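Local atomic coordinates of poly-beta-hydroxybuterate polymerase (PDB entry 5T6O), a protein that probably acts as an acyltransferase that polymerises hydroxybutyrate units into polyhydroxybutyrate without a template, its catalytic domain having the alpha/beta hydrolase fold. Residues C182-F196 and W225-W239. The protein carries 1 engineered substitution. Numbering follows the deposited sequence.
Sequences CALLRGLELANTFSF and WNGDATNLPGPWYCW. With SO4 (sulfate ion), chain D.
Strands 188-191 and 230-233 pair L188 with P233 and A191 with T230 at the two ends of a two-stranded antiparallel sheet, separate from the large central sheet of this alpha/beta hydrolase-fold catalytic domain. Backbone bonds define the register. E189 and L232 exchange a reciprocal pair, E189 N to L232 O at 2.9 Å and L232 N to E189 O at 2.8 Å, whereas A191 and T230 are joined less evenly, the bond from T230 N to A191 O stretching to 3.2 Å. Beyond the strands, G234 N at the start of helix 234-246 donates to G187 O.

Polar side chains secure the A191 end. The amide of N226, its CG swung opposite the main-chain nitrogen (chi1 -176°), faces the T193-F196 turn, where OD1 accepts an almost straight bond from F194 N (3.0 Å, 176°) and a weak one from T193 N. The same oxygen lies in the plane of the F194 ring, at its edge. N192 OD1 accepts from S195 N in an Asx motif, and one water links N192 ND2 to N226 O.

On the face that A191 and L232 share with E189 and T230, L232 CD1 meets the edge of F196 at CE1 (3.8 Å), and Y237 approaches that ring obliquely, planes 53° apart. Y237 OH is hydrogen-bonded to D201 of the second subunit, placing this face near the subunit interface.

At the far end, a disulfide ties the 3-10 segment 182-184 to helix 234-246: C182 SG and C238 SG are 2.1 Å apart, while C182 N donates to O3 of a sulfate, probably from the crystallisation liquor, at 2.8 Å.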
ATOM      1  N   CYS A 182      -1.546  24.293 -24.419  1.00 25.70           N
ATOM      2  CA  CYS A 182      -2.909  24.297 -23.897  1.00 25.11           C
ATOM      3  C   CYS A 182      -3.756  25.350 -24.583  1.00 27.39           C
ATOM      4  O   CYS A 182      -4.979  25.203 -24.659  1.00 27.95           O
ATOM      5  CB  CYS A 182      -2.905  24.544 -22.389  1.00 26.24           C
ATOM      6  SG  CYS A 182      -2.241  23.169 -21.445  1.00 30.85           S
ATOM      7  N   ALA A 183      -3.129  26.425 -25.067  1.00 29.02           N
ATOM      8  CA  ALA A 183      -3.868  27.505 -25.715  1.00 31.75           C
ATOM      9  C   ALA A 183      -4.554  27.061 -26.995  1.00 32.87           C
ATOM     10  O   ALA A 183      -5.356  27.822 -27.544  1.00 36.37           O
ATOM     11  CB  ALA A 183      -2.929  28.675 -26.024  1.00 40.14           C
ATOM     12  N   LEU A 184      -4.240  25.872 -27.500  1.00 26.90           N
ATOM     13  CA  LEU A 184      -4.867  25.405 -28.729  1.00 29.08           C
ATOM     14  C   LEU A 184      -6.241  24.793 -28.492  1.00 27.55           C
ATOM     15  O   LEU A 184      -6.969  24.544 -29.461  1.00 30.45           O
ATOM     16  CB  LEU A 184      -3.943  24.399 -29.433  1.00 29.12           C
ATOM     17  CG  LEU A 184      -2.652  25.010 -29.988  1.00 29.40           C
ATOM     18  CD1 LEU A 184      -1.809  23.954 -30.704  1.00 33.63           C
ATOM     19  CD2 LEU A 184      -2.953  26.171 -30.925  1.00 37.37           C
ATOM     20  N   LEU A 185      -6.615  24.569 -27.236  1.00 27.59           N
ATOM     21  CA  LEU A 185      -7.898  23.984 -26.883  1.00 30.63           C
ATOM     22  C   LEU A 185      -8.930  25.066 -26.614  1.00 32.02           C
ATOM     23  O   LEU A 185      -8.614  26.141 -26.101  1.00 25.37           O
ATOM     24  CB  LEU A 185      -7.765  23.119 -25.627  1.00 30.10           C
ATOM     25  CG  LEU A 185      -6.733  22.006 -25.718  1.00 32.65           C
ATOM     26  CD1 LEU A 185      -6.870  21.110 -24.507  1.00 31.32           C
ATOM     27  CD2 LEU A 185      -6.918  21.213 -26.997  1.00 31.87           C
ATOM     28  N   ARG A 186     -10.181  24.758 -26.927  1.00 28.91           N
ATOM     29  CA  ARG A 186     -11.297  25.542 -26.417  1.00 30.42           C
ATOM     30  C   ARG A 186     -12.330  24.586 -25.852  1.00 35.34           C
ATOM     31  O   ARG A 186     -12.411  23.425 -26.260  1.00 39.93           O
ATOM     32  CB  ARG A 186     -11.930  26.419 -27.507  1.00 36.55           C
ATOM     33  CG  ARG A 186     -11.119  27.652 -27.866  1.00 45.41           C
ATOM     34  CD  ARG A 186     -11.876  28.574 -28.834  1.00 51.79           C
ATOM     35  NE  ARG A 186     -13.024  29.230 -28.201  1.00 50.98           N
ATOM     36  CZ  ARG A 186     -12.969  30.399 -27.566  1.00 52.90           C
ATOM     37  NH1 ARG A 186     -14.067  30.912 -27.023  1.00 51.11           N
ATOM     38  NH2 ARG A 186     -11.820  31.056 -27.462  1.00 51.62           N
ATOM     39  N   GLY A 187     -13.117  25.066 -24.917  1.00 41.52           N
ATOM     40  CA  GLY A 187     -14.241  24.267 -24.486  1.00 40.64           C
ATOM     41  C   GLY A 187     -14.527  24.464 -23.020  1.00 34.94           C
ATOM     42  O   GLY A 187     -13.828  25.175 -22.303  1.00 33.92           O
ATOM     43  N   LEU A 188     -15.614  23.838 -22.598  1.00 30.62           N
ATOM     44  CA  LEU A 188     -16.030  23.787 -21.207  1.00 26.95           C
ATOM     45  C   LEU A 188     -16.103  22.319 -20.837  1.00 33.66           C
ATOM     46  O   LEU A 188     -16.796  21.546 -21.505  1.00 38.26           O
ATOM     47  CB  LEU A 188     -17.387  24.459 -21.025  1.00 29.96           C
ATOM     48  CG  LEU A 188     -17.466  25.909 -21.488  1.00 36.52           C
ATOM     49  CD1 LEU A 188     -18.910  26.391 -21.454  1.00 36.32           C
ATOM     50  CD2 LEU A 188     -16.568  26.770 -20.616  1.00 30.47           C
ATOM     51  N   GLU A 189     -15.377  21.924 -19.807  1.00 25.84           N
ATOM     52  CA  GLU A 189     -15.403  20.541 -19.360  1.00 27.28           C
ATOM     53  C   GLU A 189     -16.019  20.490 -17.975  1.00 29.09           C
ATOM     54  O   GLU A 189     -15.591  21.222 -17.074  1.00 27.83           O
ATOM     55  CB  GLU A 189     -14.010  19.919 -19.355  1.00 28.23           C
ATOM     56  CG  GLU A 189     -13.531  19.551 -20.737  1.00 40.77           C
ATOM     57  CD  GLU A 189     -14.428  18.508 -21.402  1.00 47.57           C
ATOM     58  OE1 GLU A 189     -15.165  17.772 -20.688  1.00 46.03           O
ATOM     59  OE2 GLU A 189     -14.391  18.426 -22.644  1.00 53.88           O
ATOM     60  N   LEU A 190     -17.041  19.654 -17.827  1.00 24.36           N
ATOM     61  CA  LEU A 190     -17.663  19.452 -16.524  1.00 25.55           C
ATOM     62  C   LEU A 190     -16.638  18.952 -15.522  1.00 26.80           C
ATOM     63  O   LEU A 190     -15.808  18.095 -15.839  1.00 29.75           O
ATOM     64  CB  LEU A 190     -18.798  18.436 -16.629  1.00 27.65           C
ATOM     65  CG  LEU A 190     -20.084  18.908 -17.288  1.00 38.54           C
ATOM     66  CD1 LEU A 190     -20.984  17.706 -17.543  1.00 36.52           C
ATOM     67  CD2 LEU A 190     -20.765  19.937 -16.391  1.00 36.76           C
ATOM     68  N   ALA A 191     -16.722  19.467 -14.290  1.00 24.20           N
ATOM     69  CA  ALA A 191     -15.813  19.047 -13.229  1.00 28.83           C
ATOM     70  C   ALA A 191     -16.562  18.918 -11.918  1.00 29.17           C
ATOM     71  O   ALA A 191     -17.467  19.704 -11.627  1.00 26.26           O
ATOM     72  CB  ALA A 191     -14.659  20.036 -13.028  1.00 27.77           C
ATOM     73  N   ASN A 192     -16.176  17.925 -11.122  1.00 23.64           N
ATOM     74  CA  ASN A 192     -16.609  17.864  -9.738  1.00 23.87           C
ATOM     75  C   ASN A 192     -15.444  17.352  -8.906  1.00 25.23           C
ATOM     76  O   ASN A 192     -14.398  16.970  -9.432  1.00 24.86           O
ATOM     77  CB  ASN A 192     -17.862  17.003  -9.584  1.00 25.55           C
ATOM     78  CG  ASN A 192     -17.659  15.599 -10.081  1.00 30.30           C
ATOM     79  OD1 ASN A 192     -16.613  15.006  -9.874  1.00 30.61           O
ATOM     80  ND2 ASN A 192     -18.654  15.071 -10.770  1.00 31.91           N
ATOM     81  N   THR A 193     -15.629  17.354  -7.589  1.00 24.61           N
ATOM     82  CA  THR A 193     -14.516  17.101  -6.688  1.00 22.57           C
ATOM     83  C   THR A 193     -14.249  15.610  -6.534  1.00 20.36           C
ATOM     84  O   THR A 193     -13.113  15.156  -6.709  1.00 24.17           O
ATOM     85  CB  THR A 193     -14.804  17.724  -5.318  1.00 29.05           C
ATOM     86  OG1 THR A 193     -14.939  19.142  -5.462  1.00 26.52           O
ATOM     87  CG2 THR A 193     -13.675  17.422  -4.343  1.00 24.48           C
ATOM     88  N   PHE A 194     -15.282  14.837  -6.198  1.00 22.71           N
ATOM     89  CA  PHE A 194     -15.035  13.436  -5.876  1.00 27.31           C
ATOM     90  C   PHE A 194     -14.731  12.602  -7.107  1.00 31.66           C
ATOM     91  O   PHE A 194     -14.097  11.551  -6.974  1.00 28.89           O
ATOM     92  CB  PHE A 194     -16.213  12.873  -5.084  1.00 25.63           C
ATOM     93  CG  PHE A 194     -16.147  13.244  -3.633  1.00 28.10           C
ATOM     94  CD1 PHE A 194     -16.570  14.490  -3.205  1.00 31.64           C
ATOM     95  CD2 PHE A 194     -15.577  12.380  -2.710  1.00 32.32           C
ATOM     96  CE1 PHE A 194     -16.472  14.847  -1.870  1.00 31.17           C
ATOM     97  CE2 PHE A 194     -15.478  12.728  -1.367  1.00 33.45           C
ATOM     98  CZ  PHE A 194     -15.918  13.965  -0.950  1.00 29.26           C
ATOM     99  N   SER A 195     -15.109  13.063  -8.301  1.00 28.73           N
ATOM    100  CA  SER A 195     -14.736  12.363  -9.525  1.00 27.80           C
ATOM    101  C   SER A 195     -13.826  13.203 -10.425  1.00 29.03           C
ATOM    102  O   SER A 195     -13.807  13.006 -11.645  1.00 24.03           O
ATOM    103  CB  SER A 195     -15.988  11.918 -10.287  1.00 27.17           C
ATOM    104  OG  SER A 195     -16.766  11.026  -9.490  1.00 29.05           O
ATOM    105  N   PHE A 196     -13.048  14.132  -9.854  1.00 30.49           N
ATOM    106  CA  PHE A 196     -12.152  14.921 -10.699  1.00 31.60           C
ATOM    107  C   PHE A 196     -11.133  14.050 -11.431  1.00 30.82           C
ATOM    108  O   PHE A 196     -10.727  14.381 -12.552  1.00 31.17           O
ATOM    109  CB  PHE A 196     -11.405  16.002  -9.910  1.00 27.72           C
ATOM    110  CG  PHE A 196     -10.580  16.892 -10.801  1.00 27.07           C
ATOM    111  CD1 PHE A 196     -11.202  17.718 -11.720  1.00 28.17           C
ATOM    112  CD2 PHE A 196      -9.195  16.826 -10.793  1.00 35.36           C
ATOM    113  CE1 PHE A 196     -10.462  18.518 -12.578  1.00 30.48           C
ATOM    114  CE2 PHE A 196      -8.446  17.618 -11.649  1.00 30.75           C
ATOM    115  CZ  PHE A 196      -9.090  18.474 -12.538  1.00 30.24           C
ATOM    116  N   TRP A 225     -23.781  19.247  -3.164  1.00 25.62           N
ATOM    117  CA  TRP A 225     -22.665  20.112  -3.537  1.00 27.41           C
ATOM    118  C   TRP A 225     -21.818  19.476  -4.630  1.00 23.77           C
ATOM    119  O   TRP A 225     -21.502  20.114  -5.639  1.00 26.44           O
ATOM    120  CB  TRP A 225     -21.801  20.412  -2.313  1.00 24.31           C
ATOM    121  CG  TRP A 225     -20.488  21.030  -2.663  1.00 24.40           C
ATOM    122  CD1 TRP A 225     -20.275  22.320  -3.098  1.00 23.43           C
ATOM    123  CD2 TRP A 225     -19.199  20.401  -2.623  1.00 25.05           C
ATOM    124  NE1 TRP A 225     -18.933  22.513  -3.342  1.00 21.95           N
ATOM    125  CE2 TRP A 225     -18.253  21.361  -3.045  1.00 21.96           C
ATOM    126  CE3 TRP A 225     -18.749  19.113  -2.262  1.00 26.82           C
ATOM    127  CZ2 TRP A 225     -16.884  21.089  -3.100  1.00 21.12           C
ATOM    128  CZ3 TRP A 225     -17.390  18.837  -2.335  1.00 23.18           C
ATOM    129  CH2 TRP A 225     -16.471  19.825  -2.746  1.00 25.87           C
ATOM    130  N   ASN A 226     -21.446  18.211  -4.452  1.00 20.76           N
ATOM    131  CA  ASN A 226     -20.628  17.568  -5.473  1.00 23.80           C
ATOM    132  C   ASN A 226     -21.364  17.481  -6.803  1.00 24.74           C
ATOM    133  O   ASN A 226     -20.737  17.570  -7.864  1.00 24.51           O
ATOM    134  CB  ASN A 226     -20.209  16.176  -5.006  1.00 22.80           C
ATOM    135  CG  ASN A 226     -19.281  15.501  -5.977  1.00 23.08           C
ATOM    136  OD1 ASN A 226     -18.094  15.825  -6.041  1.00 23.97           O
ATOM    137  ND2 ASN A 226     -19.807  14.536  -6.730  1.00 27.10           N
ATOM    138  N   GLY A 227     -22.682  17.291  -6.769  1.00 24.01           N
ATOM    139  CA  GLY A 227     -23.461  17.179  -7.992  1.00 25.23           C
ATOM    140  C   GLY A 227     -23.711  18.490  -8.695  1.00 31.24           C
ATOM    141  O   GLY A 227     -24.103  18.490  -9.864  1.00 30.66           O
ATOM    142  N   ASP A 228     -23.486  19.601  -7.996  1.00 24.93           N
ATOM    143  CA  ASP A 228     -23.655  20.961  -8.515  1.00 24.06           C
ATOM    144  C   ASP A 228     -22.359  21.307  -9.263  1.00 30.31           C
ATOM    145  O   ASP A 228     -21.460  21.988  -8.766  1.00 26.64           O
ATOM    146  CB  ASP A 228     -23.960  21.908  -7.357  1.00 26.73           C
ATOM    147  CG  ASP A 228     -24.437  23.282  -7.802  1.00 29.14           C
ATOM    148  OD1 ASP A 228     -24.479  23.554  -9.017  1.00 26.55           O
ATOM    149  OD2 ASP A 228     -24.769  24.098  -6.906  1.00 23.88           O
ATOM    150  N   ALA A 229     -22.244  20.778 -10.477  1.00 27.59           N
ATOM    151  CA  ALA A 229     -20.946  20.748 -11.148  1.00 26.84           C
ATOM    152  C   ALA A 229     -20.583  22.106 -11.753  1.00 22.24           C
ATOM    153  O   ALA A 229     -21.434  22.951 -12.014  1.00 21.78           O
ATOM    154  CB  ALA A 229     -20.938  19.686 -12.251  1.00 31.09           C
ATOM    155  N   THR A 230     -19.283  22.312 -11.965  1.00 23.52           N
ATOM    156  CA  THR A 230     -18.805  23.536 -12.582  1.00 23.97           C
ATOM    157  C   THR A 230     -18.072  23.197 -13.869  1.00 26.49           C
ATOM    158  O   THR A 230     -17.553  22.092 -14.029  1.00 29.09           O
ATOM    159  CB  THR A 230     -17.893  24.323 -11.641  1.00 22.64           C
ATOM    160  OG1 THR A 230     -16.790  23.494 -11.237  1.00 24.12           O
ATOM    161  CG2 THR A 230     -18.700  24.773 -10.411  1.00 22.66           C
ATOM    162  N   ASN A 231     -18.057  24.150 -14.792  1.00 22.19           N
ATOM    163  CA  ASN A 231     -17.289  24.004 -16.023  1.00 21.55           C
ATOM    164  C   ASN A 231     -15.874  24.516 -15.832  1.00 27.85           C
ATOM    165  O   ASN A 231     -15.660  25.546 -15.190  1.00 26.60           O
ATOM    166  CB  ASN A 231     -17.934  24.773 -17.172  1.00 22.69           C
ATOM    167  CG  ASN A 231     -19.205  24.120 -17.663  1.00 24.30           C
ATOM    168  OD1 ASN A 231     -19.278  22.893 -17.773  1.00 29.42           O
ATOM    169  ND2 ASN A 231     -20.221  24.936 -17.942  1.00 26.45           N
ATOM    170  N   LEU A 232     -14.915  23.812 -16.434  1.00 24.93           N
ATOM    171  CA  LEU A 232     -13.548  24.301 -16.491  1.00 23.12           C
ATOM    172  C   LEU A 232     -13.233  24.703 -17.919  1.00 22.86           C
ATOM    173  O   LEU A 232     -13.489  23.915 -18.833  1.00 25.20           O
ATOM    174  CB  LEU A 232     -12.550  23.233 -16.038  1.00 20.54           C
ATOM    175  CG  LEU A 232     -12.671  22.672 -14.615  1.00 26.92           C
ATOM    176  CD1 LEU A 232     -11.557  21.659 -14.362  1.00 26.81           C
ATOM    177  CD2 LEU A 232     -12.629  23.814 -13.577  1.00 25.21           C
ATOM    178  N   PRO A 233     -12.688  25.892 -18.155  1.00 22.29           N
ATOM    179  CA  PRO A 233     -12.260  26.242 -19.516  1.00 26.10           C
ATOM    180  C   PRO A 233     -11.150  25.308 -19.977  1.00 22.28           C
ATOM    181  O   PRO A 233     -10.310  24.875 -19.188  1.00 22.70           O
ATOM    182  CB  PRO A 233     -11.761  27.687 -19.377  1.00 28.04           C
ATOM    183  CG  PRO A 233     -12.385  28.170 -18.041  1.00 24.30           C
ATOM    184  CD  PRO A 233     -12.383  26.957 -17.182  1.00 21.46           C
ATOM    185  N   GLY A 234     -11.157  25.004 -21.273  1.00 24.18           N
ATOM    186  CA  GLY A 234     -10.208  24.073 -21.850  1.00 24.55           C
ATOM    187  C   GLY A 234      -8.763  24.354 -21.487  1.00 25.94           C
ATOM    188  O   GLY A 234      -8.068  23.490 -20.940  1.00 25.23           O
ATOM    189  N   PRO A 235      -8.266  25.557 -21.798  1.00 25.06           N
ATOM    190  CA  PRO A 235      -6.840  25.833 -21.529  1.00 24.72           C
ATOM    191  C   PRO A 235      -6.497  25.785 -20.054  1.00 22.84           C
ATOM    192  O   PRO A 235      -5.389  25.373 -19.688  1.00 26.92           O
ATOM    193  CB  PRO A 235      -6.635  27.238 -22.115  1.00 22.95           C
ATOM    194  CG  PRO A 235      -7.690  27.321 -23.242  1.00 24.79           C
ATOM    195  CD  PRO A 235      -8.894  26.617 -22.618  1.00 22.93           C
ATOM    196  N   TRP A 236      -7.435  26.190 -19.195  1.00 20.70           N
ATOM    197  CA  TRP A 236      -7.226  26.143 -17.750  1.00 23.10           C
ATOM    198  C   TRP A 236      -7.060  24.710 -17.268  1.00 25.98           C
ATOM    199  O   TRP A 236      -6.120  24.381 -16.534  1.00 27.23           O
ATOM    200  CB  TRP A 236      -8.420  26.798 -17.045  1.00 21.39           C
ATOM    201  CG  TRP A 236      -8.210  27.006 -15.556  1.00 23.31           C
ATOM    202  CD1 TRP A 236      -7.835  28.161 -14.948  1.00 24.47           C
ATOM    203  CD2 TRP A 236      -8.352  26.030 -14.511  1.00 26.96           C
ATOM    204  NE1 TRP A 236      -7.749  27.981 -13.593  1.00 23.81           N
ATOM    205  CE2 TRP A 236      -8.051  26.677 -13.296  1.00 29.06           C
ATOM    206  CE3 TRP A 236      -8.715  24.679 -14.483  1.00 23.36           C
ATOM    207  CZ2 TRP A 236      -8.086  26.018 -12.069  1.00 27.36           C
ATOM    208  CZ3 TRP A 236      -8.757  24.024 -13.256  1.00 25.03           C
ATOM    209  CH2 TRP A 236      -8.436  24.693 -12.068  1.00 26.68           C
ATOM    210  N   TYR A 237      -8.005  23.855 -17.637  1.00 22.88           N
ATOM    211  CA  TYR A 237      -7.976  22.447 -17.253  1.00 23.84           C
ATOM    212  C   TYR A 237      -6.733  21.758 -17.809  1.00 23.45           C
ATOM    213  O   TYR A 237      -6.091  20.956 -17.121  1.00 23.47           O
ATOM    214  CB  TYR A 237      -9.287  21.819 -17.750  1.00 21.29           C
ATOM    215  CG  TYR A 237      -9.543  20.337 -17.571  1.00 25.01           C
ATOM    216  CD1 TYR A 237      -8.864  19.576 -16.639  1.00 26.57           C
ATOM    217  CD2 TYR A 237     -10.506  19.705 -18.356  1.00 29.44           C
ATOM    218  CE1 TYR A 237      -9.123  18.216 -16.504  1.00 28.77           C
ATOM    219  CE2 TYR A 237     -10.773  18.357 -18.229  1.00 31.68           C
ATOM    220  CZ  TYR A 237     -10.071  17.612 -17.311  1.00 29.53           C
ATOM    221  OH  TYR A 237     -10.338  16.262 -17.188  1.00 30.16           O
ATOM    222  N   CYS A 238      -6.360  22.083 -19.050  1.00 21.05           N
ATOM    223  CA  CYS A 238      -5.149  21.532 -19.654  1.00 26.80           C
ATOM    224  C   CYS A 238      -3.913  21.895 -18.838  1.00 27.41           C
ATOM    225  O   CYS A 238      -3.084  21.032 -18.515  1.00 25.21           O
ATOM    226  CB  CYS A 238      -5.033  22.053 -21.092  1.00 27.38           C
ATOM    227  SG  CYS A 238      -3.503  21.640 -21.968  1.00 29.50           S
ATOM    228  N   TRP A 239      -3.775  23.177 -18.497  1.00 22.60           N
ATOM    229  CA  TRP A 239      -2.595  23.640 -17.765  1.00 26.91           C
ATOM    230  C   TRP A 239      -2.523  22.995 -16.392  1.00 26.04           C
ATOM    231  O   TRP A 239      -1.467  22.512 -15.972  1.00 26.16           O
ATOM    232  CB  TRP A 239      -2.630  25.168 -17.636  1.00 27.80           C
ATOM    233  CG  TRP A 239      -1.377  25.788 -17.095  1.00 26.77           C
ATOM    234  CD1 TRP A 239      -0.405  26.432 -17.811  1.00 35.29           C
ATOM    235  CD2 TRP A 239      -0.956  25.830 -15.722  1.00 26.69           C
ATOM    236  NE1 TRP A 239       0.593  26.868 -16.967  1.00 35.15           N
ATOM    237  CE2 TRP A 239       0.280  26.509 -15.685  1.00 35.21           C
ATOM    238  CE3 TRP A 239      -1.501  25.357 -14.525  1.00 26.41           C
ATOM    239  CZ2 TRP A 239       0.979  26.725 -14.497  1.00 35.40           C
ATOM    240  CZ3 TRP A 239      -0.803  25.573 -13.349  1.00 30.48           C
ATOM    241  CH2 TRP A 239       0.425  26.251 -13.348  1.00 29.18           C
TER
HETATM  242  S   SO4 D 603       1.118  25.308 -21.673  1.00 50.63           S
HETATM  243  O1  SO4 D 603       2.228  26.220 -21.413  1.00 59.22           O
HETATM  244  O2  SO4 D 603       1.527  23.957 -21.270  1.00 40.44           O
HETATM  245  O3  SO4 D 603       0.747  25.321 -23.088  1.00 45.39           O
HETATM  246  O4  SO4 D 603      -0.064  25.748 -20.932  1.00 57.10           O
HETATM  247  O   HOH W   1     -21.213  16.056 -10.315  1.00 49.18           O
HETATM  248  O   HOH W   2     -18.741  12.136  -8.134  1.00 31.26           O
HETATM  249  O   HOH W   3     -11.636  15.731 -14.737  1.00 31.42           O